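Local structure of protein Rv1364c/MT1410 (Mycobacterium tuberculosis, 3KE6) at residues P194-E199 with R241-N246; T266-I271 with V318-V323; N272-V277 with E304-A309. The protein is probably a regulator of sigma-factor activity, combining a manganese-binding PP2C-type (RsbU-like) phosphatase domain with an RsbW-like anti-sigma-factor kinase domain. All blocks are in the same frame, centred on the assembly; numbering follows the deposited sequence.

Contact 1: P194-E199 with R241-N246; sequences PGRPLE and RSTGYN
P194 and T243 mark the closest passage of the two backbones, their CA atoms 6.3 Å apart. From there 194-199 turns through G195, whose phi is positive, to P197, the N-cap residue of helix 198-212. The other segment has just left helix 227-241: G244, with phi 68°, redirects the chain toward strand 249-256. No regular pairing links the two; they meet as loops.

The proline ring does most of the touching. P194 CG rests 3.5 Å from T243 O, and P194 CD comes to 3.9 Å from G244 O, which sets these two ring carbons against the T243-G244 backbone. N246 runs antiparallel alongside the same ring, with N246 ND2 3.9 Å from P194 CD. On the T243 side, OG1 stands anti to the backbone N (chi1 -151°), which turns the hydroxyl toward the other loop: T243 OG1 is 3.2 Å from P194 O. The R196 stem crosses T243 at about a right angle, R196 CG 3.7 Å from T243 OG1, while its guanidinium leads off to a salt bridge with E204 of helix 198-212.

These are loops at the helix ends of a PP2C-type phosphatase domain, close to its metal centre: the N246 side chain lies about 8 Å from a manganese ion, and the next residue, D247, binds manganese together with D71 and D188.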
# COMPACT_ATOMS: atom_id res chain seq x y z
N PRO A 194 -21.55 18.70 -1.87
CA PRO A 194 -22.78 19.49 -1.97
C PRO A 194 -22.91 20.56 -0.88
O PRO A 194 -22.58 20.30 0.29
CB PRO A 194 -23.90 18.45 -1.83
CG PRO A 194 -23.29 17.14 -2.10
CD PRO A 194 -21.80 17.26 -2.04
N GLY A 195 -23.37 21.75 -1.27
CA GLY A 195 -23.62 22.85 -0.35
C GLY A 195 -22.42 23.29 0.46
O GLY A 195 -22.56 23.69 1.61
N ARG A 196 -21.23 23.21 -0.13
CA ARG A 196 -19.99 23.61 0.55
C ARG A 196 -19.04 24.31 -0.43
O ARG A 196 -18.65 23.74 -1.46
CB ARG A 196 -19.29 22.39 1.16
CG ARG A 196 -20.09 21.60 2.22
CD ARG A 196 -19.71 21.97 3.63
NE ARG A 196 -19.81 23.40 3.84
CZ ARG A 196 -19.35 24.04 4.91
NH1 ARG A 196 -18.75 23.39 5.91
NH2 ARG A 196 -19.50 25.36 4.98
N PRO A 197 -18.65 25.57 -0.13
CA PRO A 197 -17.73 26.27 -1.02
C PRO A 197 -16.29 25.78 -0.86
O PRO A 197 -15.87 25.41 0.24
CB PRO A 197 -17.87 27.73 -0.59
CG PRO A 197 -18.25 27.67 0.83
CD PRO A 197 -19.03 26.40 1.03
N LEU A 198 -15.55 25.82 -1.97
CA LEU A 198 -14.21 25.23 -2.09
C LEU A 198 -13.22 25.57 -0.96
O LEU A 198 -12.61 24.67 -0.38
CB LEU A 198 -13.59 25.62 -3.43
CG LEU A 198 -14.17 24.87 -4.62
CD1 LEU A 198 -14.01 25.68 -5.91
CD2 LEU A 198 -13.51 23.47 -4.73
N GLU A 199 -13.05 26.86 -0.68
CA GLU A 199 -12.05 27.31 0.29
C GLU A 199 -12.45 26.94 1.72
O GLU A 199 -11.58 26.68 2.54
CB GLU A 199 -11.78 28.82 0.14
CG GLU A 199 -10.98 29.18 -1.13
CD GLU A 199 -11.33 30.55 -1.71
OE1 GLU A 199 -11.41 31.55 -0.95
OE2 GLU A 199 -11.53 30.64 -2.95
N ARG A 241 -20.32 12.57 6.41
CA ARG A 241 -21.37 12.14 7.35
C ARG A 241 -22.73 12.72 7.02
O ARG A 241 -23.69 11.98 6.77
CB ARG A 241 -20.98 12.54 8.79
CG ARG A 241 -22.10 12.44 9.83
CD ARG A 241 -21.77 13.21 11.12
NE ARG A 241 -20.93 12.44 12.04
CZ ARG A 241 -20.65 12.79 13.30
NH1 ARG A 241 -21.13 13.92 13.82
NH2 ARG A 241 -19.88 12.02 14.05
N SER A 242 -22.81 14.05 7.03
CA SER A 242 -24.07 14.76 6.81
C SER A 242 -24.18 15.27 5.38
O SER A 242 -25.26 15.26 4.79
CB SER A 242 -24.18 15.94 7.79
OG SER A 242 -23.17 16.91 7.54
N THR A 243 -23.05 15.71 4.84
CA THR A 243 -23.02 16.48 3.60
C THR A 243 -23.25 15.64 2.33
O THR A 243 -23.57 16.19 1.27
CB THR A 243 -21.67 17.21 3.48
OG1 THR A 243 -21.83 18.42 2.74
CG2 THR A 243 -20.62 16.32 2.82
N GLY A 244 -23.06 14.32 2.42
CA GLY A 244 -23.18 13.43 1.26
C GLY A 244 -22.07 13.65 0.24
O GLY A 244 -21.09 14.35 0.52
N TYR A 245 -22.23 13.07 -0.94
CA TYR A 245 -21.22 13.19 -2.01
C TYR A 245 -21.89 13.22 -3.38
O TYR A 245 -22.98 12.68 -3.54
CB TYR A 245 -20.17 12.05 -1.93
CG TYR A 245 -20.68 10.61 -2.05
CD1 TYR A 245 -21.68 10.12 -1.20
CD2 TYR A 245 -20.13 9.72 -2.96
CE1 TYR A 245 -22.14 8.81 -1.29
CE2 TYR A 245 -20.58 8.39 -3.05
CZ TYR A 245 -21.59 7.95 -2.22
OH TYR A 245 -22.06 6.66 -2.29
N ASN A 246 -21.23 13.85 -4.35
CA ASN A 246 -21.78 13.93 -5.72
C ASN A 246 -20.83 13.58 -6.88
O ASN A 246 -21.25 13.64 -8.04
CB ASN A 246 -22.42 15.31 -5.95
CG ASN A 246 -21.39 16.43 -6.08
OD1 ASN A 246 -20.20 16.19 -6.32
ND2 ASN A 246 -21.86 17.67 -5.92

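Contact 2: T266-I271 with V318-V323; sequences TLDATI and VSKGIV
L267 and I322 form the hydrogen-bonded pair of a short antiparallel ladder that ends in a classic beta bulge, at the edge of the sheet in the histidine-kinase-like ATPase domain. L267 N gives a bond of 2.9 Å to I322 O, and I322 N returns one of 3.1 Å to L267 O. T266 and V323 are the neighbouring non-hydrogen-bonded pair. In the bulge, G321, which closes the type II turn begun at V318, joins I322 in facing L267.

That turn is gripped from the other segment at two points. V318 O accepts from A269 N at 2.7 Å, on a lone pair in the carbonyl plane. D268 reaches the turn with its carboxylate: D268 OD1 accepts from K320 N at 2.9 Å, an almost straight bond (168°) that arrives on the anti side, 29° out of the carboxylate plane. With chi1 -59°, D268 has CG anti to its carbonyl carbon, and the carboxylate comes over to the turn.

Around these bonds pack the side chains. T266 CG2 lies crosswise against the K320 stem, 3.7 Å from K320 CB, and A269 CB sits 3.9 Å from V318 CB and 4.0 Å from I322 CD1.

Further out, I322 packs on A309 and V310 of helix 292-312, and L267 faces helix 273-288. V323 exchanges backbone bonds with I339 of strand 333-340. The turn itself is tied at both sides of S319: D317 OD1 accepts from S319 N, and R341 NH2 bonds S319 O.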
# COMPACT_ATOMS: atom_id res chain seq x y z
N THR A 266 16.31 -18.74 17.33
CA THR A 266 17.10 -19.97 17.31
C THR A 266 16.58 -20.83 18.46
O THR A 266 16.74 -20.45 19.62
CB THR A 266 18.62 -19.64 17.46
OG1 THR A 266 19.03 -18.86 16.35
CG2 THR A 266 19.50 -20.86 17.49
N LEU A 267 15.96 -21.96 18.15
CA LEU A 267 15.26 -22.80 19.13
C LEU A 267 15.73 -24.23 19.17
O LEU A 267 16.30 -24.74 18.23
CB LEU A 267 13.75 -22.88 18.80
CG LEU A 267 12.94 -21.60 18.99
CD1 LEU A 267 11.49 -21.94 19.22
CD2 LEU A 267 13.53 -20.78 20.19
N ASP A 268 15.43 -24.90 20.27
CA ASP A 268 15.71 -26.31 20.37
C ASP A 268 14.65 -27.04 19.56
O ASP A 268 13.53 -26.57 19.47
CB ASP A 268 15.69 -26.74 21.83
CG ASP A 268 16.71 -25.99 22.68
OD1 ASP A 268 17.61 -25.35 22.11
OD2 ASP A 268 16.62 -26.05 23.91
N ALA A 269 15.02 -28.16 18.94
CA ALA A 269 14.05 -28.95 18.18
C ALA A 269 13.26 -29.79 19.18
O ALA A 269 13.50 -30.97 19.38
CB ALA A 269 14.73 -29.81 17.13
N THR A 270 12.31 -29.12 19.82
CA THR A 270 11.51 -29.64 20.91
C THR A 270 10.05 -29.65 20.45
O THR A 270 9.70 -29.13 19.41
CB THR A 270 11.69 -28.74 22.16
OG1 THR A 270 12.88 -29.14 22.84
CG2 THR A 270 10.53 -28.83 23.14
N ILE A 271 9.21 -30.27 21.24
CA ILE A 271 7.81 -30.39 20.92
C ILE A 271 7.06 -29.05 21.01
O ILE A 271 6.01 -28.89 20.38
CB ILE A 271 7.17 -31.51 21.81
CG1 ILE A 271 5.97 -32.11 21.09
CG2 ILE A 271 6.88 -31.00 23.23
CD1 ILE A 271 6.36 -32.74 19.70
N VAL A 318 19.29 -31.74 19.66
CA VAL A 318 18.16 -30.86 19.39
C VAL A 318 18.45 -29.42 19.81
O VAL A 318 17.67 -28.52 19.54
CB VAL A 318 16.85 -31.37 20.07
CG1 VAL A 318 16.43 -32.69 19.47
CG2 VAL A 318 17.02 -31.48 21.58
N SER A 319 19.59 -29.21 20.45
CA SER A 319 19.94 -27.90 20.99
C SER A 319 20.22 -26.89 19.89
O SER A 319 21.14 -27.07 19.11
CB SER A 319 21.17 -28.03 21.88
OG SER A 319 21.49 -26.78 22.42
N LYS A 320 19.43 -25.82 19.84
CA LYS A 320 19.56 -24.77 18.81
C LYS A 320 19.50 -25.32 17.38
O LYS A 320 20.15 -24.81 16.47
CB LYS A 320 20.86 -23.97 18.99
CG LYS A 320 21.08 -23.44 20.39
CD LYS A 320 20.01 -22.45 20.82
CE LYS A 320 20.19 -22.04 22.29
NZ LYS A 320 21.21 -20.94 22.43
N GLY A 321 18.70 -26.36 17.19
CA GLY A 321 18.67 -27.07 15.93
C GLY A 321 17.78 -26.42 14.91
O GLY A 321 17.74 -26.87 13.78
N ILE A 322 17.06 -25.37 15.29
CA ILE A 322 16.14 -24.71 14.39
C ILE A 322 16.37 -23.21 14.29
O ILE A 322 16.43 -22.50 15.32
CB ILE A 322 14.70 -24.98 14.80
CG1 ILE A 322 14.48 -26.51 14.90
CG2 ILE A 322 13.73 -24.35 13.78
CD1 ILE A 322 13.05 -26.95 14.93
N VAL A 323 16.52 -22.71 13.06
CA VAL A 323 16.75 -21.29 12.85
C VAL A 323 15.63 -20.74 12.01
O VAL A 323 15.32 -21.27 10.95
CB VAL A 323 18.11 -21.04 12.17
CG1 VAL A 323 18.43 -19.55 12.18
CG2 VAL A 323 19.22 -21.84 12.87

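Contact 3: N272-V277 with E304-A309; sequences NAARTV and EFVENA
V306 meets A273, A274 and V277 where two helices of the histidine-kinase-like ATPase domain lie side by side, in the layer that covers one face of its sheet. Helices 273-277 and 304-309 run nearly antiparallel, 157° between their directions, with their axes 8.8 Å apart at closest approach. The second segment reads EFVENA, which is consistent with the N box of GHKL ATPases, a motif that contributes to the nucleotide site in that family; V306 and the carboxylate end of E307 make its contact with the neighbouring helix.

The apolar contacts divide between the two V306 methyls. V306 CG1, anti to the backbone N (chi1 172°), lies against the start of the other helix, 3.6 Å from A273 CB and 3.7 Å from A274 N. V306 CG2 meets V277 CG2 tip to tip at 4.0 Å. Small alanines let the helices come close here: the CA atoms of A274 and V306 are 5.6 Å apart. V277 also touches V324 of strand 322-328.

A second kind of contact sets a methyl against a carboxylate. E307 bends at chi2 (-91°) back over A274, whose CB sits over the flat face of the group, 3.5 Å from E307 CD.

No hydrogen bond crosses between the helices; the side-chain bond here lies inside the opening turn of helix 273-288. N272 is the N-cap residue, though its side chain makes no capping bond. Its carbonyl oxygen, N272 O, accepts from T276 N at 3.1 Å and, from the opposite face of its plane, from T276 OG1 at 3.2 Å.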
# COMPACT_ATOMS: atom_id res chain seq x y z
N ASN A 272 7.64 -28.08 21.70
CA ASN A 272 7.06 -26.75 21.89
C ASN A 272 7.60 -25.69 20.97
O ASN A 272 7.33 -24.51 21.18
CB ASN A 272 7.34 -26.29 23.31
CG ASN A 272 6.79 -27.26 24.32
OD1 ASN A 272 5.65 -27.72 24.18
ND2 ASN A 272 7.59 -27.59 25.34
N ALA A 273 8.35 -26.11 19.97
CA ALA A 273 9.10 -25.15 19.18
C ALA A 273 8.16 -24.34 18.35
O ALA A 273 8.36 -23.13 18.16
CB ALA A 273 10.09 -25.85 18.30
N ALA A 274 7.13 -25.01 17.85
CA ALA A 274 6.23 -24.42 16.90
C ALA A 274 5.37 -23.39 17.62
O ALA A 274 5.04 -22.34 17.06
CB ALA A 274 5.37 -25.47 16.23
N ARG A 275 5.04 -23.70 18.86
CA ARG A 275 4.19 -22.85 19.66
C ARG A 275 4.97 -21.60 19.97
O ARG A 275 4.44 -20.49 19.94
CB ARG A 275 3.74 -23.58 20.94
CG ARG A 275 2.87 -22.73 21.88
CD ARG A 275 2.53 -23.45 23.14
NE ARG A 275 3.73 -23.90 23.82
CZ ARG A 275 3.77 -24.68 24.91
NH1 ARG A 275 4.93 -25.02 25.43
NH2 ARG A 275 2.65 -25.11 25.49
N THR A 276 6.26 -21.76 20.22
CA THR A 276 7.14 -20.61 20.47
C THR A 276 7.26 -19.72 19.25
O THR A 276 6.99 -18.53 19.31
CB THR A 276 8.50 -21.07 20.99
OG1 THR A 276 8.31 -21.64 22.28
CG2 THR A 276 9.40 -19.92 21.17
N VAL A 277 7.60 -20.32 18.12
CA VAL A 277 7.67 -19.56 16.86
C VAL A 277 6.36 -18.85 16.49
O VAL A 277 6.36 -17.63 16.31
CB VAL A 277 8.12 -20.47 15.75
CG1 VAL A 277 8.06 -19.75 14.41
CG2 VAL A 277 9.52 -21.00 16.12
N GLU A 304 4.30 -25.17 10.25
CA GLU A 304 4.41 -26.52 9.73
C GLU A 304 5.87 -26.87 9.41
O GLU A 304 6.31 -28.02 9.64
CB GLU A 304 3.48 -26.75 8.53
CG GLU A 304 2.02 -27.08 8.93
CD GLU A 304 1.88 -28.35 9.81
OE1 GLU A 304 1.94 -29.47 9.25
OE2 GLU A 304 1.69 -28.22 11.05
N PHE A 305 6.64 -25.88 8.95
CA PHE A 305 8.06 -26.08 8.71
C PHE A 305 8.77 -26.44 10.00
O PHE A 305 9.62 -27.31 10.02
CB PHE A 305 8.72 -24.82 8.17
CG PHE A 305 8.33 -24.45 6.76
CD1 PHE A 305 7.79 -25.37 5.90
CD2 PHE A 305 8.57 -23.15 6.30
CE1 PHE A 305 7.46 -25.00 4.60
CE2 PHE A 305 8.24 -22.76 4.99
CZ PHE A 305 7.69 -23.69 4.14
N VAL A 306 8.43 -25.75 11.08
CA VAL A 306 9.07 -26.01 12.36
C VAL A 306 8.66 -27.38 12.83
O VAL A 306 9.53 -28.16 13.20
CB VAL A 306 8.72 -24.98 13.44
CG1 VAL A 306 9.26 -25.42 14.80
CG2 VAL A 306 9.27 -23.58 13.05
N GLU A 307 7.36 -27.70 12.80
CA GLU A 307 6.88 -29.02 13.23
C GLU A 307 7.52 -30.16 12.42
O GLU A 307 7.94 -31.18 12.98
CB GLU A 307 5.36 -29.14 13.15
CG GLU A 307 4.57 -28.16 14.02
CD GLU A 307 4.22 -28.68 15.42
OE1 GLU A 307 4.98 -29.50 15.99
OE2 GLU A 307 3.18 -28.23 15.97
N ASN A 308 7.61 -29.97 11.10
CA ASN A 308 8.26 -30.94 10.24
C ASN A 308 9.74 -31.11 10.58
O ASN A 308 10.27 -32.22 10.54
CB ASN A 308 8.12 -30.52 8.77
CG ASN A 308 6.68 -30.69 8.22
OD1 ASN A 308 5.89 -31.50 8.73
ND2 ASN A 308 6.36 -29.94 7.17
N ALA A 309 10.41 -30.02 10.91
CA ALA A 309 11.80 -30.06 11.30
C ALA A 309 11.97 -30.89 12.57
O ALA A 309 12.85 -31.72 12.66
CB ALA A 309 12.31 -28.63 11.53

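Contacts 2 and 3 belong to one unit of the ATPase domain, their centres 9 Å apart. Helices 273-288 and 292-312 lie between the two halves of contact 2 in the chain, so the ladder at 266-271 and 318-323 joins the two ends of the chain stretch that holds both helices. L267 is the main bridge: its CD1 lies 3.5 Å from T276 CG2 and 3.8 Å from V277 CG2, while V306 of contact 3 packs on I322 of contact 2. Contact 1 sits in the phosphatase domain beside the manganese site, on the opposite side of the chain's centre, 61 Å from contact 2 and 55 Å from contact 3 between centres, without touching either.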